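Local atomic coordinates of putative NADH-depentdent flavin oxidoreductase (Cupriavidus metallidurans, PDB entry 5OCS), a protein that probably acts as a flavin-dependent ene-reductase of the Old Yellow Enzyme family, binding FMN and taking reducing equivalents from NAD(P)H. Residues D[31-36]-D[76-81]; D[54-59]-D[69-74]. All blocks are in the same frame, centred on the assembly; numbering follows the deposited sequence.

Contact 1: residues D[31-36]-D[76-81]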
loop_
_atom_site.group_PDB
_atom_site.type_symbol
_atom_site.label_atom_id
_atom_site.label_comp_id
_atom_site.label_asym_id
_atom_site.label_seq_id
_atom_site.Cartn_x
_atom_site.Cartn_y
_atom_site.Cartn_z
ATOM N N GLU D 31 11.683 -20.372 -0.256
ATOM C CA GLU D 31 11.602 -21.552 -1.092
ATOM C C GLU D 31 10.515 -21.399 -2.196
ATOM O O GLU D 31 9.739 -22.336 -2.496
ATOM C CB GLU D 31 11.387 -22.793 -0.234
ATOM C CG GLU D 31 12.473 -22.967 0.834
ATOM C CD GLU D 31 13.856 -23.374 0.290
ATOM O OE1 GLU D 31 14.097 -23.450 -0.948
ATOM O OE2 GLU D 31 14.746 -23.642 1.133
ATOM N N GLY D 32 10.469 -20.188 -2.750
ATOM C CA GLY D 32 9.600 -19.843 -3.881
ATOM C C GLY D 32 8.242 -19.362 -3.393
ATOM O O GLY D 32 7.470 -18.812 -4.161
ATOM N N ASN D 33 7.937 -19.572 -2.118
ATOM C CA ASN D 33 6.641 -19.211 -1.584
ATOM C C ASN D 33 6.469 -17.728 -1.267
ATOM O O ASN D 33 7.255 -17.136 -0.520
ATOM C CB ASN D 33 6.359 -19.992 -0.283
ATOM C CG ASN D 33 6.345 -21.479 -0.483
ATOM O OD1 ASN D 33 5.809 -21.990 -1.440
ATOM N ND2 ASN D 33 6.930 -22.180 0.446
ATOM N N ALA D 34 5.399 -17.153 -1.791
ATOM C CA ALA D 34 5.011 -15.818 -1.420
ATOM C C ALA D 34 4.808 -15.731 0.076
ATOM O O ALA D 34 4.382 -16.698 0.724
ATOM C CB ALA D 34 3.740 -15.391 -2.151
ATOM N N THR D 35 5.111 -14.563 0.614
ATOM C CA THR D 35 5.031 -14.287 2.059
ATOM C C THR D 35 4.074 -13.139 2.309
ATOM O O THR D 35 3.462 -12.610 1.385
ATOM C CB THR D 35 6.413 -13.948 2.638
ATOM O OG1 THR D 35 6.891 -12.720 2.042
ATOM C CG2 THR D 35 7.401 -15.054 2.337
ATOM N N ASP D 36 3.972 -12.735 3.558
ATOM C CA ASP D 36 3.132 -11.599 3.907
ATOM C C ASP D 36 3.548 -10.341 3.152
ATOM O O ASP D 36 2.699 -9.504 2.828
ATOM C CB ASP D 36 3.089 -11.340 5.426
ATOM C CG ASP D 36 4.487 -11.154 6.113
ATOM O OD1 ASP D 36 5.588 -11.045 5.461
ATOM O OD2 ASP D 36 4.496 -11.110 7.400
ATOM N N ASP D 76 3.378 -27.240 -5.549
ATOM C CA ASP D 76 2.064 -26.940 -4.990
ATOM C C ASP D 76 2.093 -25.849 -3.905
ATOM O O ASP D 76 1.164 -25.039 -3.812
ATOM C CB ASP D 76 1.456 -28.222 -4.371
ATOM C CG ASP D 76 1.000 -29.221 -5.405
ATOM O OD1 ASP D 76 1.083 -28.992 -6.622
ATOM O OD2 ASP D 76 0.562 -30.298 -4.990
ATOM N N ALA D 77 3.125 -25.832 -3.062
ATOM C CA ALA D 77 3.194 -24.861 -1.974
ATOM C C ALA D 77 3.324 -23.475 -2.575
ATOM O O ALA D 77 2.667 -22.538 -2.145
ATOM C CB ALA D 77 4.360 -25.147 -1.069
ATOM N N ASN D 78 4.201 -23.344 -3.568
ATOM C CA ASN D 78 4.356 -22.051 -4.272
ATOM C C ASN D 78 2.999 -21.572 -4.781
ATOM O O ASN D 78 2.635 -20.390 -4.643
ATOM C CB ASN D 78 5.250 -22.155 -5.518
ATOM C CG ASN D 78 6.722 -22.337 -5.258
ATOM O OD1 ASN D 78 7.456 -22.473 -6.260
ATOM N ND2 ASN D 78 7.201 -22.299 -3.996
ATOM N N GLU D 79 2.258 -22.503 -5.359
ATOM C CA GLU D 79 0.938 -22.193 -5.949
ATOM C C GLU D 79 -0.050 -21.725 -4.888
ATOM O O GLU D 79 -0.703 -20.695 -5.052
ATOM C CB GLU D 79 0.363 -23.363 -6.739
ATOM C CG GLU D 79 -0.922 -23.023 -7.512
ATOM C CD GLU D 79 -1.367 -24.183 -8.383
ATOM O OE1 GLU D 79 -0.538 -25.122 -8.663
ATOM O OE2 GLU D 79 -2.560 -24.181 -8.769
ATOM N N ALA D 80 -0.153 -22.468 -3.803
ATOM C CA ALA D 80 -1.018 -22.082 -2.696
ATOM C C ALA D 80 -0.672 -20.715 -2.098
ATOM O O ALA D 80 -1.571 -19.936 -1.831
ATOM C CB ALA D 80 -1.027 -23.138 -1.573
ATOM N N ALA D 81 0.611 -20.445 -1.882
ATOM C CA ALA D 81 1.069 -19.162 -1.291
ATOM C C ALA D 81 0.717 -17.982 -2.188
ATOM O O ALA D 81 0.187 -16.970 -1.739
ATOM C CB ALA D 81 2.571 -19.189 -1.015
HETATM O O HOH W 1 4.540 -18.438 -4.337
#
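The side-chain amide of Asn78, in the first helical turns, divides its two N-H groups between two carbonyls of the segment 31-36. ND2 donates to Glu31 O at 2.9 Å, in that carbonyl's plane and on a lone pair. It also donates to Asn33 OD1 at 2.9 Å, in a fairly straight bond (164° at hydrogen), although here the donor stands well above the acceptor's carbonyl plane. Both acceptors lie in the amide plane of Asn78, whereas the two side-chain amides are nearly perpendicular, 79° apart. Asparagine suits position 78 because its other end works as well: OD1 accepts from Tyr74 N, which settles which end carries the hydrogens.

Asn33 has CG beside its backbone N (chi1 -61°); its OD1 lies 3.5 Å from Ala77 CB, at the start of the helix. Gly32 passes close to the same amide, its C 3.2 Å from Asn78 ND2; a beta carbon here would run into ND2, and the positive phi is one that glycine adopts easily. Further along, small residues let loop and helix approach: Ala81 CB lies 3.5 Å from Ala34 O and also meets the beta carbons of Asn33 and Ala34. A water accepts from Ala34 N and lies 2.7 Å from Asn78 O, with Gly32 O also in reach; it has more acceptors around it than protons to give.

Behind this first shell, Asn75 OD1 takes the backbone N-H of Asn78. The loop follows barrel strand 19-21 and enters helix 36-46, where Thr35 is the N-cap and Asp36 bonds to His92 and Asn91 of the second subunit. Helix 76-92 is tied to helix 150-169 by salt bridges from Asp76 and Glu79 to Arg166, with Glu79 also pairing with Arg169.

Contact 2: residues D[54-59]-D[69-74]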
loop_
_atom_site.group_PDB
_atom_site.type_symbol
_atom_site.label_atom_id
_atom_site.label_comp_id
_atom_site.label_asym_id
_atom_site.label_seq_id
_atom_site.Cartn_x
_atom_site.Cartn_y
_atom_site.Cartn_z
ATOM N N ILE D 54 1.874 -6.661 -13.504
ATOM C CA ILE D 54 2.669 -7.797 -13.902
ATOM C C ILE D 54 3.474 -8.198 -12.691
ATOM O O ILE D 54 4.339 -7.417 -12.273
ATOM C CB ILE D 54 3.653 -7.467 -15.051
ATOM C CG1 ILE D 54 2.921 -6.774 -16.200
ATOM C CG2 ILE D 54 4.315 -8.753 -15.543
ATOM C CD1 ILE D 54 3.805 -6.323 -17.359
ATOM N N ILE D 55 3.176 -9.389 -12.153
ATOM C CA ILE D 55 3.867 -9.923 -11.009
ATOM C C ILE D 55 5.341 -10.166 -11.383
ATOM O O ILE D 55 5.633 -10.525 -12.535
ATOM C CB ILE D 55 3.172 -11.205 -10.475
ATOM C CG1 ILE D 55 1.824 -10.858 -9.812
ATOM C CG2 ILE D 55 4.023 -11.946 -9.440
ATOM C CD1 ILE D 55 0.870 -12.025 -9.684
ATOM N N GLU D 56 6.224 -9.978 -10.402
ATOM C CA GLU D 56 7.649 -10.125 -10.558
ATOM C C GLU D 56 8.077 -11.448 -11.201
ATOM O O GLU D 56 7.354 -12.446 -11.182
ATOM C CB GLU D 56 8.347 -10.061 -9.198
ATOM C CG GLU D 56 8.072 -11.240 -8.291
ATOM C CD GLU D 56 8.520 -10.980 -6.858
ATOM O OE1 GLU D 56 9.730 -11.142 -6.560
ATOM O OE2 GLU D 56 7.653 -10.611 -6.042
ATOM N N ALA D 57 9.309 -11.453 -11.668
ATOM C CA ALA D 57 9.943 -12.654 -12.196
ATOM C C ALA D 57 9.716 -13.853 -11.295
ATOM O O ALA D 57 10.188 -13.910 -10.124
ATOM C CB ALA D 57 11.450 -12.423 -12.393
ATOM N N THR D 58 8.971 -14.816 -11.819
ATOM C CA THR D 58 8.590 -15.970 -11.080
ATOM C C THR D 58 9.284 -17.200 -11.664
ATOM O O THR D 58 9.059 -17.558 -12.820
ATOM C CB THR D 58 7.062 -16.102 -11.128
ATOM O OG1 THR D 58 6.503 -14.975 -10.428
ATOM C CG2 THR D 58 6.595 -17.392 -10.449
ATOM N N ALA D 59 10.147 -17.806 -10.852
ATOM C CA ALA D 59 11.020 -18.897 -11.284
ATOM C C ALA D 59 10.217 -20.129 -11.660
ATOM O O ALA D 59 9.319 -20.562 -10.922
ATOM C CB ALA D 59 12.028 -19.226 -10.188
ATOM N N THR D 69 15.753 -16.050 -2.543
ATOM C CA THR D 69 14.463 -15.533 -2.097
ATOM C C THR D 69 13.574 -15.037 -3.251
ATOM O O THR D 69 12.610 -14.323 -3.004
ATOM C CB THR D 69 14.644 -14.474 -1.019
ATOM O OG1 THR D 69 15.543 -13.467 -1.440
ATOM C CG2 THR D 69 15.193 -15.073 0.265
ATOM N N ASP D 70 13.855 -15.468 -4.486
ATOM C CA ASP D 70 12.913 -15.234 -5.547
ATOM C C ASP D 70 11.578 -15.949 -5.371
ATOM O O ASP D 70 11.510 -17.094 -4.874
ATOM C CB ASP D 70 13.470 -15.710 -6.878
ATOM C CG ASP D 70 14.452 -14.733 -7.487
ATOM O OD1 ASP D 70 15.084 -13.916 -6.769
ATOM O OD2 ASP D 70 14.533 -14.797 -8.757
ATOM N N LEU D 71 10.545 -15.298 -5.887
ATOM C CA LEU D 71 9.221 -15.880 -6.056
ATOM C C LEU D 71 9.308 -17.034 -7.067
ATOM O O LEU D 71 10.068 -16.949 -8.036
ATOM C CB LEU D 71 8.206 -14.818 -6.518
ATOM C CG LEU D 71 6.752 -15.271 -6.379
ATOM C CD1 LEU D 71 6.348 -15.496 -4.918
ATOM C CD2 LEU D 71 5.861 -14.261 -7.082
ATOM N N GLY D 72 8.613 -18.122 -6.770
ATOM C CA GLY D 72 8.580 -19.285 -7.621
ATOM C C GLY D 72 7.167 -19.779 -7.861
ATOM O O GLY D 72 6.238 -19.451 -7.117
ATOM N N LEU D 73 7.007 -20.560 -8.912
ATOM C CA LEU D 73 5.765 -21.280 -9.154
ATOM C C LEU D 73 6.047 -22.679 -9.666
ATOM O O LEU D 73 5.653 -23.052 -10.797
ATOM C CB LEU D 73 4.905 -20.478 -10.121
ATOM C CG LEU D 73 3.450 -20.897 -10.200
ATOM C CD1 LEU D 73 2.802 -20.988 -8.813
ATOM C CD2 LEU D 73 2.693 -19.953 -11.121
ATOM N N TYR D 74 6.770 -23.423 -8.844
ATOM C CA TYR D 74 7.354 -24.684 -9.276
ATOM C C TYR D 74 6.945 -25.872 -8.422
ATOM O O TYR D 74 7.439 -26.998 -8.620
ATOM C CB TYR D 74 8.887 -24.547 -9.463
ATOM C CG TYR D 74 9.682 -23.978 -8.283
ATOM C CD1 TYR D 74 9.811 -24.672 -7.078
ATOM C CD2 TYR D 74 10.332 -22.757 -8.379
ATOM C CE1 TYR D 74 10.562 -24.156 -6.011
ATOM C CE2 TYR D 74 11.106 -22.234 -7.334
ATOM C CZ TYR D 74 11.223 -22.934 -6.148
ATOM O OH TYR D 74 11.963 -22.399 -5.119
HETATM O O HOH W 2 11.099 -13.074 -7.605
HETATM O O HOH W 3 10.059 -12.383 -4.124
HETATM O O HOH W 4 13.141 -11.719 -6.328
HETATM O O HOH W 5 12.534 -15.709 -10.307
#
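Glu56, whose CD lies 3.9 Å from Leu71 CB, carries a carboxylate oxygen gripped by several groups. OE1 accepts from a water at 2.6 Å and from a second at 2.8 Å, and it also takes the backbone N-H of Gln26. The first of these waters stands between the segments: it accepts from Leu71 N and has Ala57 O in reach as a competing acceptor. Another water donates to both Ala57 O and Asp70 OD2.

Beyond this wet side the backbones meet directly. Ala59 N donates to Leu71 O at 2.9 Å, and Leu73 N returns a bond to Ala59 O at 3.1 Å, both almost straight (173° and 171°). Gly72 lies between those two loop residues, so a single parallel-type bridge pairs it with Ala59 at the end of the strand. Tyr74 follows, its ring edge turned to Ala59 O.

The apolar filling is mainly Leu71. Its CG is anti to the backbone N (chi1 -166°), and beyond it CD2 lies 3.8 Å from Ile55 CG2 and 3.5 Å from Thr58 OG1. The leucine crosses Glu56 at about a right angle but runs alongside Thr58. Threonine serves two purposes here: OG1 donates to Glu56 O within its own strand, while CG2 packs on Leu73 CB. Leu73 also touches Arg166 and Ala167 of helix 150-169.

Strand 52-59 is a strand of the TIM barrel and carries Ala57, an FMN-binding residue. The buried carboxylate of Glu56 is solvated by donors from water and backbone, with a weak bond from His38 NE2 to OE2. Such surroundings would favour its ionised form; Asp70, held by Thr67 and Ile66, might oppose it if also charged, its OD1 6.0 Å from Glu56 OE1.

Overall arrangement
Contact 2 is nested within the chain loop that contact 1 closes, and their centres are about 9 Å apart. They touch through the two glycines, Gly32 O lying 2.9 Å from Gly72 N in a probable hydrogen bond, while Asn78 OD1 packs against Gly72 C at 3.1 Å. Together they join strand 52-59 of the TIM barrel, the loop that follows it, helix 76-92 and the loop leading into helix 36-46. Contact 2 lies nearer the flavin site: it holds Ala57, an FMN-binding residue, whose side chain is about 3 Å from that of Gln100 and about 4 Å from that of Cys25. Gly32 of contact 1 lies about 11 Å from the side chain of Ala57.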